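Local coordinates for microcin B17-processing protein McbD (Escherichia coli str. K-12 substr. MG1655, PDB 6GRH) that helps turn the inactive microcin B17 precursor into the active peptide, probably as the ATP-dependent YcaO cyclodehydratase partner of McbB and McbC, at residues E[14-19]-E[30-35]; E[36-41]-E[56-61]; E[77-82]-E[123-128]; E[71-76]-E[107-112]. The protein carries 1 engineered substitution. All blocks are in the same frame, centred on the assembly; numbering follows the deposited sequence.

Contact 1. Residues E[14-19]-E[30-35]; sequences ATMAMS and SQIWDY
Ala14 and Thr15 pack tightly on Trp33 at one end of this antiparallel pairing. CB of Ala14 is 3.5 Å from CE3 of Trp33 and lies off-centre against the Tyr35 ring, a CH-pi contact; a bare methyl suits a place with two rings so near. Thr15 sets OG1 between its backbone N and carbonyl carbon (chi1 72°), 3.3 Å from CB of Trp33, and CG2 meets the indole at its edge. The face turned to helix 47-66 is buried too. There CG of Met16, in the conformer described, lies 3.7 Å from CG1 of Ile32, and the slim thioether suits a layer where Ile51 of that helix and Leu218 of McbB pack on Met16, and Trp215 of McbB on Ile32. Small Ser30 beside Met18 bonds through OG to Ser50. The strands form a beta hairpin with a classic bulge, Ala14 and Thr15 both facing Trp33. Thr15 N donates 3.1 Å to Trp33 O, whereas Ala14 N turns to OD1 of Asp34, a longer bond of 3.3 Å that meets the carboxylate from above its plane. Asp34 also pairs with Arg37 and Tyr58. Side-chain packing is looser at partly exposed Ala17 and Gln31: Ala17 is short, the amide end of Gln31 leads away, and Val9 of McbC packs on Gln31. The backbone is nonetheless firmly joined here, Gln31 N reaching Ala17 O at 2.8 Å.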
loop_
_atom_site.group_PDB
_atom_site.type_symbol
_atom_site.label_atom_id
_atom_site.label_comp_id
_atom_site.label_asym_id
_atom_site.label_seq_id
_atom_site.Cartn_x
_atom_site.Cartn_y
_atom_site.Cartn_z
ATOM N N ALA E 14 -7.578 28.521 -3.116
ATOM C CA ALA E 14 -6.334 27.949 -3.592
ATOM C C ALA E 14 -5.776 26.816 -2.746
ATOM O O ALA E 14 -5.411 25.778 -3.277
ATOM C CB ALA E 14 -5.270 29.036 -3.770
ATOM N N THR E 15 -5.654 27.036 -1.447
ATOM C CA THR E 15 -4.976 26.087 -0.593
ATOM C C THR E 15 -5.600 26.083 0.784
ATOM O O THR E 15 -5.848 27.142 1.359
ATOM C CB THR E 15 -3.466 26.426 -0.431
ATOM O OG1 THR E 15 -3.307 27.591 0.388
ATOM C CG2 THR E 15 -2.796 26.664 -1.753
ATOM N N MET E 16 -5.883 24.894 1.295
ATOM C CA MET E 16 -6.022 24.731 2.727
ATOM C C MET E 16 -4.908 23.830 3.230
ATOM O O MET E 16 -4.516 22.863 2.562
ATOM C CB MET E 16 -7.344 24.129 3.143
ATOM C CG MET E 16 -7.410 24.053 4.666
ATOM S SD MET E 16 -9.019 23.626 5.274
ATOM C CE MET E 16 -8.676 23.794 7.016
ATOM N N ALA E 17 -4.374 24.178 4.387
ATOM C CA ALA E 17 -3.311 23.401 5.015
ATOM C C ALA E 17 -3.377 23.481 6.550
ATOM O O ALA E 17 -3.664 24.520 7.125
ATOM C CB ALA E 17 -1.963 23.867 4.509
ATOM N N MET E 18 -3.161 22.339 7.184
ATOM C CA MET E 18 -2.920 22.270 8.613
ATOM C C MET E 18 -1.412 22.149 8.756
ATOM O O MET E 18 -0.795 21.257 8.181
ATOM C CB MET E 18 -3.628 21.060 9.185
ATOM C CG MET E 18 -3.463 20.885 10.676
ATOM S SD MET E 18 -4.341 19.389 11.180
ATOM C CE MET E 18 -3.010 18.223 11.378
ATOM N N SER E 19 -0.814 23.059 9.493
ATOM C CA SER E 19 0.631 23.042 9.684
ATOM C C SER E 19 1.144 21.871 10.567
ATOM O O SER E 19 0.599 21.610 11.628
ATOM C CB SER E 19 1.097 24.370 10.277
ATOM O OG SER E 19 2.497 24.294 10.500
ATOM N N SER E 30 -4.256 26.026 11.404
ATOM C CA SER E 30 -4.769 25.704 10.064
ATOM C C SER E 30 -5.006 26.995 9.320
ATOM O O SER E 30 -5.444 27.969 9.908
ATOM C CB SER E 30 -6.072 24.902 10.130
ATOM O OG SER E 30 -5.870 23.631 10.735
ATOM N N GLN E 31 -4.740 26.985 8.015
ATOM C CA GLN E 31 -4.785 28.206 7.248
ATOM C C GLN E 31 -5.333 27.946 5.841
ATOM O O GLN E 31 -5.056 26.905 5.250
ATOM C CB GLN E 31 -3.382 28.801 7.186
ATOM C CG GLN E 31 -3.296 30.134 6.475
ATOM C CD GLN E 31 -1.948 30.821 6.650
ATOM O OE1 GLN E 31 -1.845 31.798 7.366
ATOM N NE2 GLN E 31 -0.929 30.311 6.000
ATOM N N ILE E 32 -6.141 28.883 5.352
ATOM C CA ILE E 32 -6.596 28.906 3.984
ATOM C C ILE E 32 -6.011 30.127 3.278
ATOM O O ILE E 32 -6.116 31.231 3.780
ATOM C CB ILE E 32 -8.129 28.887 3.911
ATOM C CG1 ILE E 32 -8.609 27.509 4.380
ATOM C CG2 ILE E 32 -8.625 29.196 2.499
ATOM C CD1 ILE E 32 -10.083 27.374 4.599
ATOM N N TRP E 33 -5.379 29.914 2.126
ATOM C CA TRP E 33 -4.842 30.995 1.302
ATOM C C TRP E 33 -5.663 31.013 0.010
ATOM O O TRP E 33 -5.988 29.961 -0.547
ATOM C CB TRP E 33 -3.336 30.803 1.047
ATOM C CG TRP E 33 -2.683 31.789 0.069
ATOM C CD1 TRP E 33 -2.276 33.060 0.344
ATOM C CD2 TRP E 33 -2.355 31.560 -1.320
ATOM N NE1 TRP E 33 -1.736 33.642 -0.780
ATOM C CE2 TRP E 33 -1.758 32.744 -1.811
ATOM C CE3 TRP E 33 -2.492 30.473 -2.181
ATOM C CZ2 TRP E 33 -1.320 32.878 -3.136
ATOM C CZ3 TRP E 33 -2.057 30.603 -3.508
ATOM C CH2 TRP E 33 -1.475 31.800 -3.967
ATOM N N ASP E 34 -6.035 32.218 -0.424
ATOM C CA ASP E 34 -6.846 32.406 -1.614
ATOM C C ASP E 34 -6.352 33.665 -2.342
ATOM O O ASP E 34 -7.114 34.601 -2.533
ATOM C CB ASP E 34 -8.330 32.521 -1.218
ATOM C CG ASP E 34 -9.295 32.158 -2.352
ATOM O OD1 ASP E 34 -8.848 31.554 -3.366
ATOM O OD2 ASP E 34 -10.522 32.477 -2.215
ATOM N N TYR E 35 -5.085 33.662 -2.756
ATOM C CA TYR E 35 -4.491 34.760 -3.533
ATOM C C TYR E 35 -4.678 36.043 -2.709
ATOM O O TYR E 35 -4.483 36.000 -1.496
ATOM C CB TYR E 35 -5.118 34.850 -4.941
ATOM C CG TYR E 35 -5.088 33.530 -5.677
ATOM C CD1 TYR E 35 -3.915 33.078 -6.274
ATOM C CD2 TYR E 35 -6.228 32.734 -5.762
ATOM C CE1 TYR E 35 -3.881 31.852 -6.938
ATOM C CE2 TYR E 35 -6.212 31.518 -6.420
ATOM C CZ TYR E 35 -5.039 31.082 -7.001
ATOM O OH TYR E 35 -5.028 29.880 -7.637
#

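Contact 2. Residues E[36-41]-E[56-61]; sequences ERITPA and GEYFER
Arg61 reaches from helix 47-66 to the loop at Thr39 and Pro40. This loop links strands 28-33 and 41-45 of a four-stranded antiparallel sheet, and the helix follows strand 41-45 directly, so the contact ties sheet to helix. CB of Arg61 starts in apolar company, 4.0 Å from CD1 of Ile38. The chain then bends at chi2 and again at chi3 (-69°), which turns NE back to the loop, 4.0 Å from OG1 of Thr39. The guanidinium at the end is flat and rich in N-H groups, well suited to a loop that presents backbone carbonyls. NH2 gives a fairly straight bond to Thr39 O (3.0 Å, 164°), with that oxygen in the guanidinium plane although NH2 stands well above the plane of the carbonyl. Pro40 O also lies at this edge, but its bond to NH2 is weak, the angle at hydrogen being 117°. CB of Ala41 lies over one face of the group. NH1 has two partners, a water and OE2 of Glu57, the latter one helical turn away in a very short salt bridge. Together with the Thr39 O bond, the salt bridge would limit rotation of the guanidinium.

Beside this polar end the loop rests on the helix through apolar groups. Ala41 is short enough to let the backbone come close, its CB 3.6 Å from CG of Glu57 and also touching Tyr58 N. Ile38 crosses Tyr58 at about a right angle, CD1 to CD1 at 3.5 Å. The water accepts from Arg61 NH1 at 2.9 Å and donates weakly to Pro40 O.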
loop_
_atom_site.group_PDB
_atom_site.type_symbol
_atom_site.label_atom_id
_atom_site.label_comp_id
_atom_site.label_asym_id
_atom_site.label_seq_id
_atom_site.Cartn_x
_atom_site.Cartn_y
_atom_site.Cartn_z
ATOM N N GLU E 36 -5.142 37.122 -3.322
ATOM C CA GLU E 36 -5.472 38.327 -2.588
ATOM C C GLU E 36 -6.946 38.646 -2.738
ATOM O O GLU E 36 -7.368 39.808 -2.600
ATOM C CB GLU E 36 -4.568 39.460 -3.053
ATOM C CG GLU E 36 -3.097 39.137 -2.831
ATOM C CD GLU E 36 -2.156 40.249 -3.261
ATOM O OE1 GLU E 36 -2.353 40.907 -4.303
ATOM O OE2 GLU E 36 -1.183 40.462 -2.531
ATOM N N ARG E 37 -7.751 37.596 -2.947
ATOM C CA ARG E 37 -9.190 37.756 -2.922
ATOM C C ARG E 37 -9.613 38.225 -1.519
ATOM O O ARG E 37 -10.421 39.139 -1.403
ATOM C CB ARG E 37 -9.884 36.461 -3.301
ATOM C CG ARG E 37 -9.710 36.073 -4.751
ATOM C CD ARG E 37 -9.765 34.550 -4.929
ATOM N NE ARG E 37 -9.787 34.178 -6.341
ATOM C CZ ARG E 37 -9.783 32.924 -6.791
ATOM N NH1 ARG E 37 -9.739 31.891 -5.933
ATOM N NH2 ARG E 37 -9.802 32.693 -8.101
ATOM N N ILE E 38 -9.040 37.582 -0.500
ATOM C CA ILE E 38 -9.081 38.002 0.924
ATOM C C ILE E 38 -7.692 37.767 1.504
ATOM O O ILE E 38 -6.869 37.099 0.872
ATOM C CB ILE E 38 -10.116 37.224 1.745
ATOM C CG1 ILE E 38 -9.894 35.711 1.633
ATOM C CG2 ILE E 38 -11.523 37.581 1.299
ATOM C CD1 ILE E 38 -10.695 34.883 2.616
ATOM N N THR E 39 -7.405 38.283 2.689
ATOM C CA THR E 39 -6.137 37.934 3.336
ATOM C C THR E 39 -6.296 36.502 3.902
ATOM O O THR E 39 -7.409 36.070 4.150
ATOM C CB THR E 39 -5.773 38.901 4.464
ATOM O OG1 THR E 39 -6.820 38.892 5.432
ATOM C CG2 THR E 39 -5.572 40.319 3.936
ATOM N N PRO E 40 -5.195 35.764 4.080
ATOM C CA PRO E 40 -5.316 34.352 4.490
ATOM C C PRO E 40 -6.142 34.161 5.779
ATOM O O PRO E 40 -6.045 34.956 6.700
ATOM C CB PRO E 40 -3.868 33.927 4.727
ATOM C CG PRO E 40 -3.050 34.871 3.949
ATOM C CD PRO E 40 -3.800 36.154 3.821
ATOM N N ALA E 41 -6.975 33.145 5.817
ATOM C CA ALA E 41 -7.838 32.892 6.955
ATOM C C ALA E 41 -7.247 31.778 7.797
ATOM O O ALA E 41 -6.861 30.728 7.258
ATOM C CB ALA E 41 -9.211 32.492 6.449
ATOM N N GLY E 56 -14.431 28.232 8.588
ATOM C CA GLY E 56 -15.396 29.261 8.985
ATOM C C GLY E 56 -14.914 30.680 8.804
ATOM O O GLY E 56 -15.645 31.524 8.300
ATOM N N GLU E 57 -13.663 30.944 9.159
ATOM C CA GLU E 57 -13.039 32.246 8.945
ATOM C C GLU E 57 -12.987 32.591 7.446
ATOM O O GLU E 57 -13.293 33.723 7.052
ATOM C CB GLU E 57 -11.625 32.232 9.548
ATOM C CG GLU E 57 -10.824 33.532 9.456
ATOM C CD GLU E 57 -11.395 34.639 10.315
ATOM O OE1 GLU E 57 -11.768 34.360 11.464
ATOM O OE2 GLU E 57 -11.487 35.779 9.811
ATOM N N TYR E 58 -12.632 31.603 6.629
ATOM C CA TYR E 58 -12.628 31.774 5.196
ATOM C C TYR E 58 -14.034 32.092 4.657
ATOM O O TYR E 58 -14.186 33.047 3.898
ATOM C CB TYR E 58 -12.082 30.513 4.485
ATOM C CG TYR E 58 -12.223 30.632 3.004
ATOM C CD1 TYR E 58 -11.380 31.455 2.301
ATOM C CD2 TYR E 58 -13.217 29.958 2.314
ATOM C CE1 TYR E 58 -11.498 31.606 0.929
ATOM C CE2 TYR E 58 -13.350 30.113 0.928
ATOM C CZ TYR E 58 -12.497 30.941 0.257
ATOM O OH TYR E 58 -12.593 31.086 -1.093
ATOM N N PHE E 59 -15.034 31.288 5.013
ATOM C CA PHE E 59 -16.397 31.533 4.540
ATOM C C PHE E 59 -16.877 32.931 4.977
ATOM O O PHE E 59 -17.484 33.654 4.181
ATOM C CB PHE E 59 -17.389 30.506 5.062
ATOM C CG PHE E 59 -17.613 29.331 4.157
ATOM C CD1 PHE E 59 -18.673 29.340 3.248
ATOM C CD2 PHE E 59 -16.841 28.174 4.267
ATOM C CE1 PHE E 59 -18.921 28.239 2.422
ATOM C CE2 PHE E 59 -17.082 27.059 3.450
ATOM C CZ PHE E 59 -18.133 27.082 2.537
ATOM N N GLU E 60 -16.593 33.284 6.229
ATOM C CA GLU E 60 -16.997 34.585 6.777
ATOM C C GLU E 60 -16.388 35.749 5.986
ATOM O O GLU E 60 -17.095 36.606 5.506
ATOM C CB GLU E 60 -16.561 34.719 8.236
ATOM C CG GLU E 60 -16.957 36.043 8.861
ATOM C CD GLU E 60 -16.115 36.395 10.078
ATOM O OE1 GLU E 60 -15.970 35.514 10.940
ATOM O OE2 GLU E 60 -15.617 37.554 10.159
ATOM N N ARG E 61 -15.071 35.765 5.893
ATOM C CA ARG E 61 -14.354 36.837 5.221
ATOM C C ARG E 61 -14.648 36.917 3.742
ATOM O O ARG E 61 -14.790 38.023 3.196
ATOM C CB ARG E 61 -12.852 36.730 5.488
ATOM C CG ARG E 61 -12.570 36.888 6.981
ATOM C CD ARG E 61 -11.448 37.852 7.292
ATOM N NE ARG E 61 -10.207 37.265 6.849
ATOM C CZ ARG E 61 -9.261 36.754 7.630
ATOM N NH1 ARG E 61 -9.352 36.754 8.962
ATOM N NH2 ARG E 61 -8.179 36.268 7.056
HETATM O O HOH W 1 -7.378 34.789 9.861
#

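Contact 3. Residues E[77-82]-E[123-128]; sequences YEMMPP and EIPAVI
Met79 and Glu123 are joined by the one hydrogen bond of the contact, from Glu123 N to Met79 O. At 3.0 Å and 161° it is close to straight, and it gives the carbonyl at the end of helix 76-79 a partner on strand 121-125.

Apolar contacts come mainly from the two methionines. Met79 crosses Glu123 at about a right angle, CG lying 3.4 Å from CB of Glu123, and its SD rests 3.8 Å from CD of Pro125. Met80 has CG in the crowded position between backbone N and carbonyl carbon (chi1 65°). After a further bend at chi3 its CE ends 4.2 Å from CD of Pro125. Unbranched, flexible thioethers can adapt to the side of the strand, and Pro125 offers them a compact, rigid apolar ring. The same CE of Met80 also comes within van der Waals range of Glu123 O.

Charge is handled outside the two segments: OE1 of Glu123 forms a salt bridge with Lys74, and OE2 a weak hydrogen bond with Thr110. Of its side chain, the CB end meets Met79. The chemistry implies a division of labour, with one directional backbone bond setting the helix end against the strand and soft sulphur-containing chains filling in around it.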
loop_
_atom_site.group_PDB
_atom_site.type_symbol
_atom_site.label_atom_id
_atom_site.label_comp_id
_atom_site.label_asym_id
_atom_site.label_seq_id
_atom_site.Cartn_x
_atom_site.Cartn_y
_atom_site.Cartn_z
ATOM N N TYR E 77 -35.661 56.042 6.896
ATOM C CA TYR E 77 -37.041 55.957 7.416
ATOM C C TYR E 77 -37.998 55.097 6.587
ATOM O O TYR E 77 -39.068 54.752 7.071
ATOM C CB TYR E 77 -37.645 57.362 7.632
ATOM C CG TYR E 77 -37.128 58.067 8.867
ATOM C CD1 TYR E 77 -35.896 58.721 8.851
ATOM C CD2 TYR E 77 -37.878 58.090 10.054
ATOM C CE1 TYR E 77 -35.411 59.362 9.974
ATOM C CE2 TYR E 77 -37.401 58.732 11.188
ATOM C CZ TYR E 77 -36.166 59.373 11.138
ATOM O OH TYR E 77 -35.673 60.023 12.246
ATOM N N GLU E 78 -37.642 54.775 5.348
ATOM C CA GLU E 78 -38.371 53.751 4.559
ATOM C C GLU E 78 -37.961 52.325 4.960
ATOM O O GLU E 78 -38.749 51.377 4.866
ATOM C CB GLU E 78 -38.122 53.948 3.061
ATOM C CG GLU E 78 -38.865 55.153 2.486
ATOM C CD GLU E 78 -38.157 55.803 1.316
ATOM O OE1 GLU E 78 -37.269 55.174 0.684
ATOM O OE2 GLU E 78 -38.489 56.976 1.035
ATOM N N MET E 79 -36.734 52.214 5.452
ATOM C CA MET E 79 -35.998 50.961 5.586
ATOM C C MET E 79 -36.250 50.247 6.918
ATOM O O MET E 79 -36.076 49.031 7.005
ATOM C CB MET E 79 -34.515 51.337 5.438
ATOM C CG MET E 79 -33.481 50.276 5.365
ATOM S SD MET E 79 -31.826 50.959 5.614
ATOM C CE MET E 79 -31.708 52.084 4.233
ATOM N N MET E 80 -36.615 51.002 7.945
ATOM C CA MET E 80 -36.735 50.493 9.303
ATOM C C MET E 80 -37.719 51.343 10.088
ATOM O O MET E 80 -38.153 52.381 9.584
ATOM C CB MET E 80 -35.355 50.507 9.985
ATOM C CG MET E 80 -34.733 51.883 10.204
ATOM S SD MET E 80 -32.993 51.805 10.712
ATOM C CE MET E 80 -32.161 51.506 9.147
ATOM N N PRO E 81 -38.086 50.915 11.317
ATOM C CA PRO E 81 -38.889 51.774 12.199
ATOM C C PRO E 81 -38.230 53.113 12.559
ATOM O O PRO E 81 -37.008 53.237 12.509
ATOM C CB PRO E 81 -39.074 50.910 13.456
ATOM C CG PRO E 81 -39.037 49.515 12.945
ATOM C CD PRO E 81 -38.016 49.534 11.838
ATOM N N PRO E 82 -39.038 54.106 12.960
ATOM C CA PRO E 82 -38.535 55.473 13.109
ATOM C C PRO E 82 -37.438 55.698 14.160
ATOM O O PRO E 82 -36.535 56.505 13.916
ATOM C CB PRO E 82 -39.794 56.287 13.456
ATOM C CG PRO E 82 -40.783 55.285 13.943
ATOM C CD PRO E 82 -40.488 54.021 13.203
ATOM N N GLU E 123 -34.512 46.434 7.159
ATOM C CA GLU E 123 -33.247 46.527 6.482
ATOM C C GLU E 123 -32.337 47.519 7.188
ATOM O O GLU E 123 -32.789 48.377 7.951
ATOM C CB GLU E 123 -33.461 46.910 5.016
ATOM C CG GLU E 123 -34.076 45.796 4.193
ATOM C CD GLU E 123 -34.596 46.252 2.851
ATOM O OE1 GLU E 123 -35.340 47.248 2.795
ATOM O OE2 GLU E 123 -34.276 45.598 1.842
ATOM N N ILE E 124 -31.046 47.370 6.942
ATOM C CA ILE E 124 -30.055 48.306 7.424
ATOM C C ILE E 124 -29.161 48.691 6.246
ATOM O O ILE E 124 -29.213 48.031 5.191
ATOM C CB ILE E 124 -29.260 47.737 8.613
ATOM C CG1 ILE E 124 -28.518 46.453 8.236
ATOM C CG2 ILE E 124 -30.199 47.490 9.799
ATOM C CD1 ILE E 124 -27.651 45.927 9.364
ATOM N N PRO E 125 -28.373 49.780 6.394
ATOM C CA PRO E 125 -27.518 50.187 5.283
ATOM C C PRO E 125 -26.443 49.179 4.963
ATOM O O PRO E 125 -25.702 48.755 5.851
ATOM C CB PRO E 125 -26.895 51.493 5.775
ATOM C CG PRO E 125 -27.926 52.047 6.680
ATOM C CD PRO E 125 -28.432 50.842 7.422
ATOM N N ALA E 126 -26.367 48.824 3.685
ATOM C CA ALA E 126 -25.382 47.882 3.187
ATOM C C ALA E 126 -23.948 48.383 3.362
ATOM O O ALA E 126 -23.023 47.561 3.554
ATOM C CB ALA E 126 -25.650 47.582 1.719
ATOM N N VAL E 127 -23.763 49.707 3.321
ATOM C CA VAL E 127 -22.432 50.308 3.451
ATOM C C VAL E 127 -21.705 49.926 4.764
ATOM O O VAL E 127 -20.473 49.909 4.825
ATOM C CB VAL E 127 -22.506 51.833 3.296
ATOM C CG1 VAL E 127 -23.121 52.491 4.536
ATOM C CG2 VAL E 127 -21.135 52.416 2.963
ATOM N N ILE E 128 -22.473 49.628 5.805
ATOM C CA ILE E 128 -21.901 49.196 7.080
ATOM C C ILE E 128 -21.353 47.746 7.031
ATOM O O ILE E 128 -20.406 47.421 7.742
ATOM C CB ILE E 128 -22.929 49.368 8.225
ATOM C CG1 ILE E 128 -23.354 50.840 8.294
ATOM C CG2 ILE E 128 -22.337 48.943 9.568
ATOM C CD1 ILE E 128 -24.581 51.086 9.132
#

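Contact 4. Residues E[71-76]-E[107-112]; sequences GGQKTL and KFKTVR
Gln73 lies between Lys107 and Lys109 on one face of a short antiparallel pairing. It crosses Lys107 at about a right angle, with NE2 3.5 Å from CB of Lys107, while at its other amide atom OE1 approaches CE of Lys109 to 3.2 Å. Lys109 has CG anti to its carbonyl carbon, and a bend at chi2 (-67°) brings CD to the same amide oxygen. Long polar chains suit this side, where their methylenes pack and their polar ends need not be buried; Glu78 is a weak, long partner of the Lys107 amine. The other face carries Lys74 and Phe108. CD2 of Leu76 meets CD1 of Phe108 at 4.0 Å, the two side chains set at a slant, and Phe92 and Phe142 also lie round that ring. CG2 of Thr110 approaches CB of Lys74, in the conformer described.

Backbone bonds hold these side chains in step. Lys74 N donates to Phe108 O at 3.0 Å, whereas the return bond from Phe108 N is weak. Gly71 N makes a nearly straight bond to Thr110 O (2.9 Å, 170°), and Thr110 N donates to Gly72 O. Gly72 has backbone angles (phi 141°) at which a CB would be jammed against the preceding carbonyl oxygen, so glycine fits there. Thr75, at the other end, caps the following helix. The arrangement is that of a two-residue strand, 73-74, added antiparallel to strand 108-115 in a branched sheet of the YcaO fold, with helices making the connection.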
loop_
_atom_site.group_PDB
_atom_site.type_symbol
_atom_site.label_atom_id
_atom_site.label_comp_id
_atom_site.label_asym_id
_atom_site.label_seq_id
_atom_site.Cartn_x
_atom_site.Cartn_y
_atom_site.Cartn_z
ATOM N N GLY E 71 -30.065 44.539 -1.654
ATOM C CA GLY E 71 -31.414 44.132 -2.000
ATOM C C GLY E 71 -32.317 45.253 -2.440
ATOM O O GLY E 71 -33.535 45.063 -2.468
ATOM N N GLY E 72 -31.747 46.407 -2.793
ATOM C CA GLY E 72 -32.544 47.583 -3.117
ATOM C C GLY E 72 -31.927 48.858 -2.577
ATOM O O GLY E 72 -30.765 48.879 -2.135
ATOM N N GLN E 73 -32.725 49.916 -2.604
ATOM C CA GLN E 73 -32.262 51.246 -2.272
ATOM C C GLN E 73 -33.425 51.992 -1.611
ATOM O O GLN E 73 -34.487 52.101 -2.203
ATOM C CB GLN E 73 -31.796 51.954 -3.545
ATOM C CG GLN E 73 -30.626 52.882 -3.326
ATOM C CD GLN E 73 -30.103 53.467 -4.612
ATOM O OE1 GLN E 73 -29.410 52.797 -5.365
ATOM N NE2 GLN E 73 -30.408 54.722 -4.857
ATOM N N LYS E 74 -33.213 52.468 -0.385
ATOM C CA LYS E 74 -34.248 53.120 0.412
ATOM C C LYS E 74 -33.599 54.136 1.337
ATOM O O LYS E 74 -32.408 54.037 1.639
ATOM C CB LYS E 74 -34.999 52.103 1.278
ATOM C CG LYS E 74 -35.660 50.952 0.533
ATOM C CD LYS E 74 -36.621 50.212 1.454
ATOM C CE LYS E 74 -37.166 48.958 0.801
ATOM N NZ LYS E 74 -37.748 48.030 1.813
ATOM N N THR E 75 -34.397 55.100 1.799
ATOM C CA THR E 75 -33.968 56.030 2.846
ATOM C C THR E 75 -34.018 55.289 4.176
ATOM O O THR E 75 -34.656 54.230 4.292
ATOM C CB THR E 75 -34.897 57.264 2.983
ATOM O OG1 THR E 75 -36.154 56.856 3.548
ATOM C CG2 THR E 75 -35.121 57.956 1.649
ATOM N N LEU E 76 -33.377 55.860 5.187
ATOM C CA LEU E 76 -33.363 55.255 6.504
ATOM C C LEU E 76 -34.791 55.037 7.034
ATOM O O LEU E 76 -35.108 53.943 7.510
ATOM C CB LEU E 76 -32.518 56.080 7.477
ATOM C CG LEU E 76 -31.010 56.158 7.221
ATOM C CD1 LEU E 76 -30.332 57.044 8.258
ATOM C CD2 LEU E 76 -30.340 54.781 7.209
ATOM N N LYS E 107 -30.783 57.776 -0.494
ATOM C CA LYS E 107 -31.252 56.420 -0.717
ATOM C C LYS E 107 -30.073 55.447 -0.554
ATOM O O LYS E 107 -29.261 55.297 -1.463
ATOM C CB LYS E 107 -31.899 56.288 -2.102
ATOM C CG LYS E 107 -33.203 57.054 -2.256
ATOM C CD LYS E 107 -34.001 56.620 -3.490
ATOM C CE LYS E 107 -35.486 56.987 -3.390
ATOM N NZ LYS E 107 -36.185 56.323 -2.238
ATOM N N PHE E 108 -29.984 54.814 0.620
ATOM C CA PHE E 108 -28.932 53.823 0.911
ATOM C C PHE E 108 -29.227 52.458 0.304
ATOM O O PHE E 108 -30.365 51.990 0.297
ATOM C CB PHE E 108 -28.769 53.626 2.419
ATOM C CG PHE E 108 -28.151 54.788 3.118
ATOM C CD1 PHE E 108 -28.940 55.806 3.642
ATOM C CD2 PHE E 108 -26.773 54.874 3.244
ATOM C CE1 PHE E 108 -28.362 56.877 4.297
ATOM C CE2 PHE E 108 -26.186 55.953 3.894
ATOM C CZ PHE E 108 -26.983 56.957 4.421
ATOM N N LYS E 109 -28.177 51.800 -0.170
ATOM C CA LYS E 109 -28.274 50.391 -0.531
ATOM C C LYS E 109 -28.627 49.627 0.761
ATOM O O LYS E 109 -28.164 49.984 1.837
ATOM C CB LYS E 109 -26.968 49.892 -1.128
ATOM C CG LYS E 109 -26.512 50.590 -2.414
ATOM C CD LYS E 109 -27.450 50.292 -3.568
ATOM C CE LYS E 109 -26.922 50.817 -4.890
ATOM N NZ LYS E 109 -25.954 49.878 -5.525
ATOM N N THR E 110 -29.495 48.634 0.644
ATOM C CA THR E 110 -30.046 47.914 1.782
ATOM C C THR E 110 -29.576 46.461 1.851
ATOM O O THR E 110 -29.245 45.837 0.841
ATOM C CB THR E 110 -31.577 47.874 1.696
ATOM O OG1 THR E 110 -31.961 47.330 0.430
ATOM C CG2 THR E 110 -32.168 49.256 1.847
ATOM N N VAL E 111 -29.539 45.947 3.069
ATOM C CA VAL E 111 -29.442 44.519 3.333
ATOM C C VAL E 111 -30.448 44.135 4.397
ATOM O O VAL E 111 -30.836 44.963 5.231
ATOM C CB VAL E 111 -28.042 44.067 3.807
ATOM C CG1 VAL E 111 -27.044 44.217 2.678
ATOM C CG2 VAL E 111 -27.575 44.821 5.046
ATOM N N ARG E 112 -30.814 42.856 4.372
ATOM C CA ARG E 112 -31.818 42.293 5.257
ATOM C C ARG E 112 -31.283 42.261 6.701
ATOM O O ARG E 112 -30.082 42.099 6.920
ATOM C CB ARG E 112 -32.248 40.895 4.763
ATOM C CG ARG E 112 -31.202 39.803 5.002
ATOM C CD ARG E 112 -31.550 38.495 4.320
ATOM N NE ARG E 112 -31.326 38.522 2.887
ATOM C CZ ARG E 112 -30.131 38.449 2.296
ATOM N NH1 ARG E 112 -28.990 38.389 2.992
ATOM N NH2 ARG E 112 -30.071 38.477 0.973
#

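From the N terminus, contact 1 closes the hairpin of strands 15-18 and 28-33. Contact 2 opens directly after it and closes a second loop, running through strand 41-45 into helix 47-66. The two are in series and touch, Ala41 O meeting Ile32 N, so the N-terminal sheet and its helix are joined. Contacts 3 and 4 follow farther along and cross, their segments alternating as 71-76, 77-82, 107-112 and 123-128. Contact 4 closes the mainly helical stretch between 76 and 107, and contact 3 the one between 82 and 123. They share the branched sheet and bind strand 73-74 and helix 76-79 to strands 108-115 and 121-125. Contact 2 stays about 11 Å from contact 3 at the nearest atoms.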